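Local coordinates for protein putative oxidoreductase (Bacteroides fragilis NCTC 9343, PDB 3FHL) that probably works as a nucleotide-dependent oxidoreductase of the Gfo/Idh/MocA family, pairing an NAD-binding Rossmann domain with a C-terminal alpha/beta domain, at residues C[85-89]-C[111-117]; C[25-31]-C[311-315]; C[90-96]-C[117-123]; C[184-188]-C[333-338]; C[57-61]-C[81-85]. All blocks are in the same frame, centred on the assembly; numbering follows the deposited sequence. Where two conformers were deposited one is given.

Contact 1: residues C[85-89]-C[111-117]; sequences ALEAG and LAKKKGL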
# COMPACT_ATOMS: atom_id res chain seq x y z
N ALA C 85 3.65 -37.41 -20.50
CA ALA C 85 3.53 -38.12 -19.23
C ALA C 85 2.10 -38.58 -18.94
O ALA C 85 1.90 -39.70 -18.46
CB ALA C 85 4.07 -37.27 -18.08
N LEU C 86 1.13 -37.74 -19.26
CA LEU C 86 -0.28 -38.08 -19.06
C LEU C 86 -0.75 -39.16 -20.04
O LEU C 86 -1.49 -40.07 -19.67
CB LEU C 86 -1.18 -36.85 -19.19
CG LEU C 86 -1.15 -35.81 -18.06
CD1 LEU C 86 -1.90 -34.55 -18.49
CD2 LEU C 86 -1.72 -36.38 -16.76
N GLU C 87 -0.32 -39.05 -21.30
CA GLU C 87 -0.68 -40.02 -22.33
C GLU C 87 -0.12 -41.39 -21.96
O GLU C 87 -0.79 -42.41 -22.13
CB GLU C 87 -0.17 -39.58 -23.71
CG GLU C 87 -1.07 -40.01 -24.87
CD GLU C 87 -2.40 -39.27 -24.90
OE1 GLU C 87 -2.42 -38.09 -25.33
OE2 GLU C 87 -3.42 -39.86 -24.49
N ALA C 88 1.08 -41.39 -21.38
CA ALA C 88 1.73 -42.61 -20.86
C ALA C 88 1.12 -43.16 -19.57
O ALA C 88 1.59 -44.17 -19.05
CB ALA C 88 3.22 -42.36 -20.68
N GLY C 89 0.10 -42.48 -19.05
CA GLY C 89 -0.66 -42.94 -17.89
C GLY C 89 -0.09 -42.58 -16.53
O GLY C 89 -0.44 -43.22 -15.53
N LEU C 111 -7.46 -33.75 -20.55
CA LEU C 111 -6.81 -35.04 -20.78
C LEU C 111 -6.61 -35.81 -19.47
O LEU C 111 -6.98 -36.98 -19.38
CB LEU C 111 -5.48 -34.87 -21.51
CG LEU C 111 -4.61 -36.09 -21.80
CD1 LEU C 111 -5.27 -37.06 -22.79
CD2 LEU C 111 -3.23 -35.67 -22.33
N ALA C 112 -6.05 -35.15 -18.45
CA ALA C 112 -5.89 -35.77 -17.14
C ALA C 112 -7.22 -36.20 -16.52
O ALA C 112 -7.30 -37.24 -15.88
CB ALA C 112 -5.13 -34.83 -16.19
N LYS C 113 -8.26 -35.39 -16.72
CA LYS C 113 -9.60 -35.71 -16.19
C LYS C 113 -10.19 -36.94 -16.90
O LYS C 113 -10.79 -37.82 -16.26
CB LYS C 113 -10.54 -34.52 -16.34
CG LYS C 113 -11.88 -34.70 -15.61
CD LYS C 113 -12.90 -33.65 -15.99
CE LYS C 113 -14.27 -34.01 -15.43
NZ LYS C 113 -15.29 -32.94 -15.67
N LYS C 114 -10.01 -37.00 -18.22
CA LYS C 114 -10.50 -38.11 -19.03
C LYS C 114 -9.87 -39.43 -18.59
O LYS C 114 -10.57 -40.43 -18.40
CB LYS C 114 -10.23 -37.86 -20.51
CG LYS C 114 -10.89 -38.87 -21.45
CD LYS C 114 -10.53 -38.62 -22.91
CE LYS C 114 -9.15 -39.16 -23.27
NZ LYS C 114 -8.71 -38.67 -24.61
N LYS C 115 -8.55 -39.40 -18.38
CA LYS C 115 -7.81 -40.60 -18.00
C LYS C 115 -7.83 -40.93 -16.51
O LYS C 115 -7.26 -41.94 -16.09
CB LYS C 115 -6.36 -40.52 -18.49
CG LYS C 115 -6.23 -40.23 -19.98
CD LYS C 115 -4.81 -40.44 -20.46
CE LYS C 115 -4.45 -41.92 -20.44
NZ LYS C 115 -3.22 -42.19 -21.22
N GLY C 116 -8.47 -40.08 -15.70
CA GLY C 116 -8.49 -40.23 -14.24
C GLY C 116 -7.13 -40.08 -13.58
O GLY C 116 -6.82 -40.76 -12.60
N LEU C 117 -6.31 -39.18 -14.14
CA LEU C 117 -4.95 -38.95 -13.65
C LEU C 117 -4.87 -37.59 -12.94
O LEU C 117 -5.57 -36.65 -13.31
CB LEU C 117 -3.95 -39.00 -14.81
CG LEU C 117 -3.84 -40.32 -15.58
CD1 LEU C 117 -2.97 -40.15 -16.81
CD2 LEU C 117 -3.32 -41.43 -14.67
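Leu86 is the apolar centre where helix 78-87 meets the C-terminal end of helix 102-115 in the Rossmann domain. Its CB lies against Leu111 CD2, while CD2 reaches Ala112 CB at 3.8 Å and Leu117 CB at 4.0 Å, the Leu86 and Leu117 side chains sliding past each other in opposite directions. Behind them Leu86, itself buried, also rests on Val92 of strand 91-95. The outer half is polar and looser. Glu87, bent at chi2 (70°), drapes its carboxylate across the methyls of Leu111, and its OE2 stays 4.0 Å from Lys115 NZ, too far for a salt bridge. Lys115 turns instead to the helix end: a bend at chi3 (69°) lets NZ donate to Leu86 O at 3.1 Å, in the carbonyl plane and on a lone pair. Leu86 O also accepts from Gly89 N, inside the Schellman motif that ends the helix. A lysine charge set among C-terminal carbonyls probably offsets the negative end of the helix dipole.

Contact 2: residues C[25-31]-C[311-315]; sequences ISTNPHF and YQNIY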
# COMPACT_ATOMS: atom_id res chain seq x y z
N ILE C 25 10.85 -35.31 -1.96
CA ILE C 25 10.53 -36.64 -2.50
C ILE C 25 11.38 -37.69 -1.77
O ILE C 25 10.87 -38.75 -1.39
CB ILE C 25 10.73 -36.72 -4.04
CG1 ILE C 25 9.84 -35.69 -4.76
CG2 ILE C 25 10.40 -38.14 -4.56
CD1 ILE C 25 10.34 -35.30 -6.11
N SER C 26 12.65 -37.37 -1.53
CA SER C 26 13.59 -38.22 -0.81
C SER C 26 13.23 -38.46 0.66
O SER C 26 13.17 -39.61 1.10
CB SER C 26 15.00 -37.65 -0.90
OG SER C 26 15.97 -38.57 -0.44
N THR C 27 12.97 -37.39 1.41
CA THR C 27 12.75 -37.53 2.86
C THR C 27 11.34 -38.02 3.21
O THR C 27 11.14 -38.61 4.28
CB THR C 27 13.07 -36.24 3.65
OG1 THR C 27 12.36 -35.13 3.09
CG2 THR C 27 14.57 -35.96 3.62
N ASN C 28 10.38 -37.78 2.33
CA ASN C 28 9.02 -38.27 2.57
C ASN C 28 9.04 -39.79 2.38
O ASN C 28 9.44 -40.28 1.32
CB ASN C 28 8.01 -37.60 1.64
CG ASN C 28 6.57 -37.86 2.05
OD1 ASN C 28 6.15 -39.00 2.19
ND2 ASN C 28 5.79 -36.80 2.22
N PRO C 29 8.63 -40.54 3.42
CA PRO C 29 8.63 -42.01 3.39
C PRO C 29 7.59 -42.62 2.45
O PRO C 29 7.67 -43.81 2.14
CB PRO C 29 8.31 -42.39 4.84
CG PRO C 29 7.53 -41.24 5.36
CD PRO C 29 8.14 -40.02 4.72
N HIS C 30 6.65 -41.81 1.98
CA HIS C 30 5.60 -42.31 1.09
C HIS C 30 5.97 -42.19 -0.38
O HIS C 30 5.18 -42.55 -1.26
CB HIS C 30 4.27 -41.60 1.35
CG HIS C 30 3.82 -41.66 2.78
ND1 HIS C 30 3.31 -42.81 3.35
CD2 HIS C 30 3.78 -40.71 3.74
CE1 HIS C 30 2.99 -42.56 4.61
NE2 HIS C 30 3.26 -41.29 4.87
N PHE C 31 7.16 -41.67 -0.65
CA PHE C 31 7.65 -41.53 -2.01
C PHE C 31 8.98 -42.23 -2.13
O PHE C 31 9.75 -42.27 -1.17
CB PHE C 31 7.86 -40.04 -2.39
CG PHE C 31 6.57 -39.25 -2.50
CD1 PHE C 31 5.98 -39.03 -3.73
CD2 PHE C 31 5.95 -38.75 -1.36
CE1 PHE C 31 4.78 -38.32 -3.84
CE2 PHE C 31 4.74 -38.06 -1.45
CZ PHE C 31 4.17 -37.83 -2.69
N TYR C 311 4.05 -32.39 -1.18
CA TYR C 311 4.18 -33.82 -1.44
C TYR C 311 3.33 -34.65 -0.49
O TYR C 311 2.69 -35.61 -0.92
CB TYR C 311 5.66 -34.23 -1.45
CG TYR C 311 6.31 -33.78 -2.73
CD1 TYR C 311 5.98 -34.40 -3.94
CD2 TYR C 311 7.20 -32.70 -2.76
CE1 TYR C 311 6.53 -33.99 -5.14
CE2 TYR C 311 7.76 -32.27 -3.96
CZ TYR C 311 7.42 -32.93 -5.14
OH TYR C 311 7.95 -32.54 -6.35
N GLN C 312 3.24 -34.24 0.77
CA GLN C 312 2.37 -34.92 1.71
C GLN C 312 0.92 -34.85 1.22
O GLN C 312 0.20 -35.85 1.28
CB GLN C 312 2.50 -34.36 3.13
CG GLN C 312 1.66 -35.09 4.20
CD GLN C 312 2.10 -36.55 4.45
OE1 GLN C 312 3.17 -36.98 4.02
NE2 GLN C 312 1.25 -37.30 5.15
N ASN C 313 0.52 -33.70 0.69
CA ASN C 313 -0.81 -33.57 0.11
C ASN C 313 -1.03 -34.47 -1.10
O ASN C 313 -2.11 -35.05 -1.25
CB ASN C 313 -1.13 -32.12 -0.25
CG ASN C 313 -2.48 -31.99 -0.94
OD1 ASN C 313 -2.56 -31.60 -2.10
ND2 ASN C 313 -3.55 -32.35 -0.23
N ILE C 314 -0.02 -34.58 -1.96
CA ILE C 314 -0.10 -35.45 -3.14
C ILE C 314 -0.31 -36.90 -2.71
O ILE C 314 -1.17 -37.61 -3.27
CB ILE C 314 1.13 -35.29 -4.03
CG1 ILE C 314 1.05 -33.96 -4.77
CG2 ILE C 314 1.27 -36.46 -5.04
CD1 ILE C 314 2.17 -33.75 -5.69
N TYR C 315 0.43 -37.32 -1.69
CA TYR C 315 0.29 -38.66 -1.14
C TYR C 315 -1.13 -38.90 -0.61
O TYR C 315 -1.75 -39.90 -0.95
CB TYR C 315 1.33 -38.94 -0.05
CG TYR C 315 0.94 -40.09 0.86
CD1 TYR C 315 1.03 -41.42 0.43
CD2 TYR C 315 0.44 -39.84 2.14
CE1 TYR C 315 0.66 -42.47 1.26
CE2 TYR C 315 0.05 -40.89 2.97
CZ TYR C 315 0.16 -42.19 2.53
OH TYR C 315 -0.22 -43.21 3.37
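Ile25, near the end of helix 15-27 in the Rossmann domain, starts the seam with helix 309-320 of the C-terminal part by laying CG1 over one face of the Tyr311 ring, 3.9 Å from its centroid. The hydroxyl of that tyrosine is bonded to His21. At Asn28 the chain leaves the helix and enters a type I turn, with OD1 accepting from His30 N in an Asx turn. The amide's other arm, ND2, donates to Gln312 OE1 at 3.2 Å; the two amide planes are nearly coplanar, 19° apart. His30 then stacks face-to-face on Tyr315, the centroids 3.7 Å apart and the planes 13° from parallel, with Pro29 CG over the opposite face of the imidazole. Phe31, opening strand 31-37, offers a face to the edge of Tyr311 in a T-shaped pair, and its own edge meets Ile314 CG2. The far rim of its ring comes closest to backbone: Phe31 CZ lies 3.2 Å from Tyr311 O.

Contact 3: residues C[90-96]-C[117-123]; sequences KNVVVEK and LMLSVYQ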
# COMPACT_ATOMS: atom_id res chain seq x y z
N LYS C 90 0.77 -41.57 -16.46
CA LYS C 90 1.39 -41.19 -15.20
C LYS C 90 0.67 -40.01 -14.54
O LYS C 90 0.10 -39.16 -15.23
CB LYS C 90 2.89 -40.90 -15.39
CG LYS C 90 3.65 -41.91 -16.30
CD LYS C 90 3.50 -43.36 -15.84
CE LYS C 90 4.02 -44.38 -16.86
NZ LYS C 90 3.17 -45.63 -16.84
N ASN C 91 0.67 -39.97 -13.21
CA ASN C 91 0.22 -38.77 -12.48
C ASN C 91 1.31 -37.72 -12.65
O ASN C 91 2.49 -38.07 -12.80
CB ASN C 91 -0.03 -39.07 -11.00
CG ASN C 91 -1.15 -40.06 -10.78
OD1 ASN C 91 -2.33 -39.74 -10.96
ND2 ASN C 91 -0.79 -41.27 -10.39
N VAL C 92 0.94 -36.43 -12.66
CA VAL C 92 1.90 -35.38 -13.07
C VAL C 92 1.92 -34.14 -12.17
O VAL C 92 0.87 -33.59 -11.82
CB VAL C 92 1.65 -34.93 -14.57
CG1 VAL C 92 2.60 -33.80 -14.99
CG2 VAL C 92 1.84 -36.08 -15.52
N VAL C 93 3.12 -33.71 -11.81
CA VAL C 93 3.35 -32.37 -11.27
C VAL C 93 4.05 -31.51 -12.32
O VAL C 93 5.07 -31.92 -12.88
CB VAL C 93 4.17 -32.42 -9.96
CG1 VAL C 93 4.71 -31.02 -9.56
CG2 VAL C 93 3.32 -32.96 -8.85
N VAL C 94 3.50 -30.32 -12.59
CA VAL C 94 4.20 -29.36 -13.45
C VAL C 94 4.61 -28.12 -12.66
O VAL C 94 3.83 -27.57 -11.87
CB VAL C 94 3.36 -28.88 -14.67
CG1 VAL C 94 4.27 -28.33 -15.77
CG2 VAL C 94 2.49 -30.00 -15.21
N GLU C 95 5.84 -27.69 -12.87
CA GLU C 95 6.30 -26.41 -12.38
C GLU C 95 5.78 -25.28 -13.24
O GLU C 95 5.53 -25.47 -14.44
CB GLU C 95 7.81 -26.37 -12.37
CG GLU C 95 8.38 -26.90 -11.10
CD GLU C 95 9.75 -26.36 -10.81
OE1 GLU C 95 10.52 -26.13 -11.77
OE2 GLU C 95 10.07 -26.17 -9.61
N LYS C 96 5.62 -24.11 -12.63
CA LYS C 96 5.38 -22.87 -13.36
C LYS C 96 6.60 -22.54 -14.22
O LYS C 96 7.73 -22.67 -13.76
CB LYS C 96 5.11 -21.72 -12.39
CG LYS C 96 3.77 -21.81 -11.69
CD LYS C 96 3.81 -21.08 -10.35
CE LYS C 96 4.15 -19.61 -10.51
NZ LYS C 96 4.30 -18.93 -9.18
N LEU C 117 -6.31 -39.18 -14.14
CA LEU C 117 -4.95 -38.95 -13.65
C LEU C 117 -4.87 -37.59 -12.94
O LEU C 117 -5.57 -36.65 -13.31
CB LEU C 117 -3.95 -39.00 -14.81
CG LEU C 117 -3.84 -40.32 -15.58
CD1 LEU C 117 -2.97 -40.15 -16.81
CD2 LEU C 117 -3.32 -41.43 -14.67
N MET C 118 -4.01 -37.51 -11.92
CA MET C 118 -3.74 -36.26 -11.20
C MET C 118 -2.90 -35.31 -12.06
O MET C 118 -1.89 -35.72 -12.64
CB MET C 118 -3.02 -36.54 -9.87
CG MET C 118 -2.87 -35.30 -8.93
SD MET C 118 -1.60 -35.50 -7.66
CE MET C 118 -0.14 -35.40 -8.68
N LEU C 119 -3.33 -34.06 -12.16
CA LEU C 119 -2.50 -33.00 -12.75
C LEU C 119 -2.41 -31.82 -11.78
O LEU C 119 -3.39 -31.11 -11.57
CB LEU C 119 -3.04 -32.54 -14.11
CG LEU C 119 -2.26 -31.46 -14.86
CD1 LEU C 119 -0.83 -31.90 -15.16
CD2 LEU C 119 -3.00 -31.09 -16.14
N SER C 120 -1.22 -31.66 -11.21
CA SER C 120 -0.93 -30.64 -10.20
C SER C 120 0.04 -29.59 -10.75
O SER C 120 0.92 -29.91 -11.56
CB SER C 120 -0.32 -31.31 -8.96
OG SER C 120 0.13 -30.37 -7.99
N VAL C 121 -0.13 -28.34 -10.31
CA VAL C 121 0.88 -27.32 -10.55
C VAL C 121 1.54 -26.92 -9.23
O VAL C 121 0.84 -26.63 -8.26
CB VAL C 121 0.34 -26.10 -11.35
CG1 VAL C 121 1.38 -24.97 -11.42
CG2 VAL C 121 0.01 -26.53 -12.78
N TYR C 122 2.87 -26.95 -9.21
CA TYR C 122 3.66 -26.64 -8.01
C TYR C 122 3.55 -25.16 -7.62
O TYR C 122 4.10 -24.29 -8.29
CB TYR C 122 5.12 -27.01 -8.24
CG TYR C 122 5.98 -26.94 -7.00
CD1 TYR C 122 5.72 -27.76 -5.90
CD2 TYR C 122 7.07 -26.07 -6.94
CE1 TYR C 122 6.52 -27.71 -4.76
CE2 TYR C 122 7.86 -26.02 -5.82
CZ TYR C 122 7.59 -26.85 -4.73
OH TYR C 122 8.37 -26.78 -3.62
N GLN C 123 2.85 -24.90 -6.52
CA GLN C 123 2.76 -23.55 -5.96
C GLN C 123 3.11 -23.64 -4.48
O GLN C 123 2.24 -23.79 -3.62
CB GLN C 123 1.35 -22.96 -6.17
CG GLN C 123 0.91 -22.94 -7.65
CD GLN C 123 -0.19 -21.94 -7.93
OE1 GLN C 123 0.03 -20.73 -7.88
NE2 GLN C 123 -1.39 -22.43 -8.25
O HOH W 1 6.20 -23.91 -9.90
O HOH W 2 2.33 -19.60 -7.23
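Val92 and Val94 exchange backbone bonds with Met118, Ser120 and Tyr122, making strands 91-95 and 119-122 parallel neighbours, the two strands of a beta-alpha-beta crossover through helix 102-115. Four bonds carry the pairing: Val92 N to Met118 O, Ser120 N to Val92 O, Val94 N to Ser120 O at 2.8 Å, and Tyr122 N to Val94 O. Supporting CA-H...O contacts run between them, the shortest from Val121 CA to Val94 O at 3.2 Å. Ahead of the first backbone bond a side chain continues the pattern: Asn91 OD1 accepts from Met118 N at 3.0 Å, on a lone pair and nearly straight (169°), while its ND2 goes to Asp67 O.

Apolar contacts lie on both faces. Leu119 CD1 nests against Val92 CG1 and Val94 CG2 together, 3.9 and 3.8 Å away. On the other face Val93 CG2 meets Ser120 CB, and its CG1 approaches Tyr122 CB.

Water continues the join beyond the strands. One molecule accepts from Lys96 N and donates to Tyr122 O; a second links Lys96 NZ to Gln123 OE1, and NZ also bonds Ser181.

Strand 68-71 borders 91-95 on its far side, whereas 119-122 is an outermost strand of this sheet. Helix 78-87 lies under Val92 and Val94, and helix 309-320 covers the face of Val93 and Ser120.

Contact 4: residues C[184-188]-C[333-338]; sequences IDQAI and NVIRII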
# COMPACT_ATOMS: atom_id res chain seq x y z
N ILE C 184 -1.27 -13.59 -5.66
CA ILE C 184 -2.62 -13.80 -6.18
C ILE C 184 -3.13 -15.20 -5.83
O ILE C 184 -4.25 -15.35 -5.35
CB ILE C 184 -2.68 -13.58 -7.71
CG1 ILE C 184 -2.44 -12.11 -8.07
CG2 ILE C 184 -4.05 -13.99 -8.22
CD1 ILE C 184 -1.95 -11.86 -9.48
N ASP C 185 -2.29 -16.22 -6.06
CA ASP C 185 -2.65 -17.60 -5.66
C ASP C 185 -3.11 -17.70 -4.20
O ASP C 185 -4.19 -18.23 -3.92
CB ASP C 185 -1.50 -18.56 -5.92
CG ASP C 185 -1.83 -19.99 -5.50
OD1 ASP C 185 -2.79 -20.58 -6.06
OD2 ASP C 185 -1.13 -20.50 -4.60
N GLN C 186 -2.31 -17.14 -3.30
CA GLN C 186 -2.65 -17.07 -1.89
C GLN C 186 -3.96 -16.35 -1.64
O GLN C 186 -4.78 -16.83 -0.85
CB GLN C 186 -1.53 -16.38 -1.10
CG GLN C 186 -0.24 -17.20 -0.92
CD GLN C 186 0.87 -16.39 -0.25
OE1 GLN C 186 0.76 -15.17 -0.16
NE2 GLN C 186 1.93 -17.06 0.21
N ALA C 187 -4.19 -15.21 -2.31
CA ALA C 187 -5.42 -14.44 -2.07
C ALA C 187 -6.66 -15.19 -2.52
O ALA C 187 -7.68 -15.17 -1.82
CB ALA C 187 -5.35 -13.05 -2.73
N ILE C 188 -6.56 -15.84 -3.67
CA ILE C 188 -7.66 -16.68 -4.20
C ILE C 188 -7.97 -17.86 -3.28
O ILE C 188 -9.14 -18.17 -3.02
CB ILE C 188 -7.36 -17.20 -5.64
CG1 ILE C 188 -7.30 -16.03 -6.63
CG2 ILE C 188 -8.42 -18.22 -6.11
CD1 ILE C 188 -6.66 -16.43 -7.96
N ASN C 333 -6.51 -19.90 -13.14
CA ASN C 333 -7.23 -18.86 -12.41
C ASN C 333 -6.32 -17.69 -12.04
O ASN C 333 -6.70 -16.52 -12.18
CB ASN C 333 -7.87 -19.45 -11.16
CG ASN C 333 -9.03 -20.39 -11.47
OD1 ASN C 333 -9.46 -20.50 -12.62
ND2 ASN C 333 -9.55 -21.06 -10.44
N VAL C 334 -5.13 -18.02 -11.57
CA VAL C 334 -4.11 -17.02 -11.23
C VAL C 334 -3.73 -16.20 -12.45
O VAL C 334 -3.68 -14.97 -12.37
CB VAL C 334 -2.90 -17.69 -10.58
CG1 VAL C 334 -1.69 -16.75 -10.53
CG2 VAL C 334 -3.27 -18.16 -9.21
N ILE C 335 -3.50 -16.88 -13.57
CA ILE C 335 -3.12 -16.25 -14.84
C ILE C 335 -4.22 -15.33 -15.38
O ILE C 335 -3.92 -14.30 -15.97
CB ILE C 335 -2.67 -17.30 -15.90
CG1 ILE C 335 -1.26 -17.80 -15.56
CG2 ILE C 335 -2.67 -16.73 -17.33
CD1 ILE C 335 -0.85 -19.05 -16.33
N ARG C 336 -5.48 -15.70 -15.16
CA ARG C 336 -6.59 -14.85 -15.53
C ARG C 336 -6.51 -13.51 -14.78
O ARG C 336 -6.67 -12.44 -15.40
CB ARG C 336 -7.92 -15.53 -15.22
CG ARG C 336 -9.14 -14.72 -15.61
CD ARG C 336 -10.40 -15.56 -15.49
NE ARG C 336 -11.62 -14.83 -15.81
CZ ARG C 336 -12.81 -15.11 -15.29
NH1 ARG C 336 -12.95 -16.09 -14.41
NH2 ARG C 336 -13.88 -14.39 -15.65
N ILE C 337 -6.26 -13.57 -13.47
CA ILE C 337 -6.05 -12.37 -12.66
C ILE C 337 -4.83 -11.54 -13.12
O ILE C 337 -4.93 -10.32 -13.24
CB ILE C 337 -5.94 -12.70 -11.14
CG1 ILE C 337 -7.17 -13.49 -10.67
CG2 ILE C 337 -5.79 -11.42 -10.29
CD1 ILE C 337 -8.47 -12.78 -10.88
N ILE C 338 -3.72 -12.21 -13.41
CA ILE C 338 -2.51 -11.54 -13.93
C ILE C 338 -2.80 -10.81 -15.25
O ILE C 338 -2.42 -9.66 -15.42
CB ILE C 338 -1.36 -12.53 -14.12
CG1 ILE C 338 -0.80 -12.98 -12.77
CG2 ILE C 338 -0.24 -11.91 -14.96
CD1 ILE C 338 0.31 -14.04 -12.87
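Two helices of the C-terminal alpha/beta domain, 180-191 and 328-347, cross here through aliphatic side chains, their short segments steeply inclined at 114° with axes 9.7 Å apart at closest approach. Ile184 does most of the work. Its CG2 branch butts against Ile337 CB at 3.7 Å and also touches Ile337 CG2, while the longer branch, with CG1 beside the backbone N (chi1 -67°), carries CD1 on to Ile338 CG1, again 3.7 Å away. One turn later Ile188 sends its CD1 between Val334 CG2 and Ile337 CG1, about 4.0 Å from each; the Ile188 and Ile337 side chains run past one another in opposite directions.

Both helices pack beside the domain's large mixed sheet: Ala187 and Ile337 each touch Leu218 of strand 213-221, and Met193, in the loop after helix 180-191, touches Ile188 and Ile337.

Nearest in backbone terms are Asp185 and Val334, whose CA atoms are 5.8 Å apart. There the valine methyl CG2 presses on Asp185 CA at 3.6 Å and lies 3.8 Å from its CB. With CG of Asp185 anti to the backbone N (chi1 179°), the carboxylate is carried past the valine, and OD2 forms a salt bridge with Arg126.

Contact 5: residues C[57-61]-C[81-85]; sequences FKELT and YAGMA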
# COMPACT_ATOMS: atom_id res chain seq x y z
N PHE C 57 13.79 -37.84 -20.95
CA PHE C 57 12.47 -37.72 -20.36
C PHE C 57 11.59 -38.91 -20.73
O PHE C 57 10.82 -39.40 -19.89
CB PHE C 57 11.79 -36.42 -20.79
CG PHE C 57 10.43 -36.22 -20.19
CD1 PHE C 57 10.29 -35.96 -18.83
CD2 PHE C 57 9.29 -36.31 -20.97
CE1 PHE C 57 9.04 -35.78 -18.27
CE2 PHE C 57 8.04 -36.14 -20.42
CZ PHE C 57 7.91 -35.88 -19.06
N LYS C 58 11.71 -39.37 -21.97
CA LYS C 58 11.00 -40.55 -22.47
C LYS C 58 11.22 -41.80 -21.60
O LYS C 58 10.31 -42.61 -21.42
CB LYS C 58 11.41 -40.83 -23.93
CG LYS C 58 10.44 -41.73 -24.70
CD LYS C 58 11.08 -42.28 -25.98
CE LYS C 58 10.65 -41.50 -27.22
NZ LYS C 58 9.25 -41.80 -27.63
N GLU C 59 12.41 -41.92 -21.02
CA GLU C 59 12.72 -43.01 -20.09
C GLU C 59 11.94 -42.93 -18.77
O GLU C 59 11.86 -43.93 -18.03
CB GLU C 59 14.23 -43.09 -19.83
CG GLU C 59 15.00 -43.65 -21.02
CD GLU C 59 16.49 -43.51 -20.86
OE1 GLU C 59 17.12 -44.38 -20.22
OE2 GLU C 59 17.04 -42.52 -21.39
N LEU C 60 11.37 -41.77 -18.47
CA LEU C 60 10.43 -41.67 -17.35
C LEU C 60 9.06 -42.09 -17.79
O LEU C 60 8.41 -42.87 -17.10
CB LEU C 60 10.34 -40.24 -16.79
CG LEU C 60 11.56 -39.62 -16.13
CD1 LEU C 60 11.16 -38.27 -15.48
CD2 LEU C 60 12.14 -40.56 -15.12
N THR C 61 8.61 -41.56 -18.92
CA THR C 61 7.22 -41.79 -19.37
C THR C 61 6.99 -43.25 -19.79
O THR C 61 5.87 -43.75 -19.69
CB THR C 61 6.79 -40.85 -20.51
OG1 THR C 61 7.64 -41.03 -21.65
CG2 THR C 61 6.87 -39.40 -20.08
N TYR C 81 5.87 -32.07 -22.45
CA TYR C 81 6.34 -33.03 -21.46
C TYR C 81 5.24 -33.53 -20.53
O TYR C 81 5.16 -34.74 -20.24
CB TYR C 81 7.53 -32.45 -20.69
CG TYR C 81 8.86 -32.56 -21.41
CD1 TYR C 81 8.92 -32.67 -22.81
CD2 TYR C 81 10.06 -32.55 -20.70
CE1 TYR C 81 10.15 -32.78 -23.48
CE2 TYR C 81 11.30 -32.64 -21.36
CZ TYR C 81 11.33 -32.76 -22.75
OH TYR C 81 12.54 -32.86 -23.40
N ALA C 82 4.37 -32.63 -20.08
CA ALA C 82 3.22 -33.01 -19.24
C ALA C 82 2.22 -33.84 -20.03
O ALA C 82 1.60 -34.74 -19.48
CB ALA C 82 2.53 -31.79 -18.63
N GLY C 83 2.05 -33.51 -21.31
CA GLY C 83 1.17 -34.26 -22.21
C GLY C 83 1.65 -35.68 -22.46
O GLY C 83 0.85 -36.62 -22.43
N MET C 84 2.95 -35.83 -22.70
CA MET C 84 3.59 -37.13 -22.90
C MET C 84 3.43 -38.01 -21.67
O MET C 84 3.11 -39.20 -21.78
CB MET C 84 5.08 -36.97 -23.18
CG MET C 84 5.46 -36.76 -24.65
SD MET C 84 7.26 -36.58 -24.76
CE MET C 84 7.84 -38.15 -24.10
N ALA C 85 3.65 -37.41 -20.50
CA ALA C 85 3.53 -38.12 -19.23
C ALA C 85 2.10 -38.58 -18.94
O ALA C 85 1.90 -39.70 -18.46
CB ALA C 85 4.07 -37.27 -18.08
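Phe57 lies flat against Tyr81 in an offset stack, joining the short helix 58-61 to helix 78-87 on one side of the Rossmann sheet. The planes are only 6° apart and the centroids 4.3 Å, with the rings slipped so that Tyr81 CD2 sits over the centre of the phenylalanine, 3.7 Å above its plane. Tyr81 CB overlies the same face as a CH-pi contact. Phe57 is thus the main bump: with CG anti to its own N (chi1 -179°) the ring projects from the backbone and drops into a hollow whose roof is the tyrosine ring, whose back is the Tyr81 carbonyl and whose rims are Met84 and Ala85.

Met84 closes the hollow at the edge. Its chain is extended through chi2 and then bends at chi3 (60°), bringing the methyl CE to 3.9 Å from Phe57 CD2, close to the plane of that ring. The same methyl lies against Thr61 OG1 at 3.8 Å, so it is wedged between the first and last residues of segment 57-61.

A smaller fit sits at Ala85, one turn on from Tyr81. The helices come close here, 5.2 Å between the CA atoms of Thr61 and Ala85, an approach consistent with the small alanine side chain. Ile69 of strand 68-71 floors this region, touching Phe57, Thr61 and Ala85. The threonine methyl fills the remaining dip, with Thr61 CG2 resting 3.7 Å from Ala85 CA.

Contacts 1, 3 and 5 form one continuous block of the Rossmann domain, their centres 11 to 12 Å apart. Contacts 1 and 5 share Ala85 on helix 78-87, and contacts 1 and 3 share Leu117; Ala85 CB packs on Val92 CG2 of contact 3 at 3.6 Å. Contact 2 approaches the sheet from its other face: Ile314 CD1 reaches Val93 CG2 at 3.5 Å, so segments 90-96 and 117-123 lie between contact 2 and helices 78-87 and 102-115. Contact 4 belongs to the C-terminal domain, its centre about 17 Å from that of contact 3, yet they meet where Gln123 packs against Asp185. Contacts 2 and 4 do not touch, with centres about 26 Å apart.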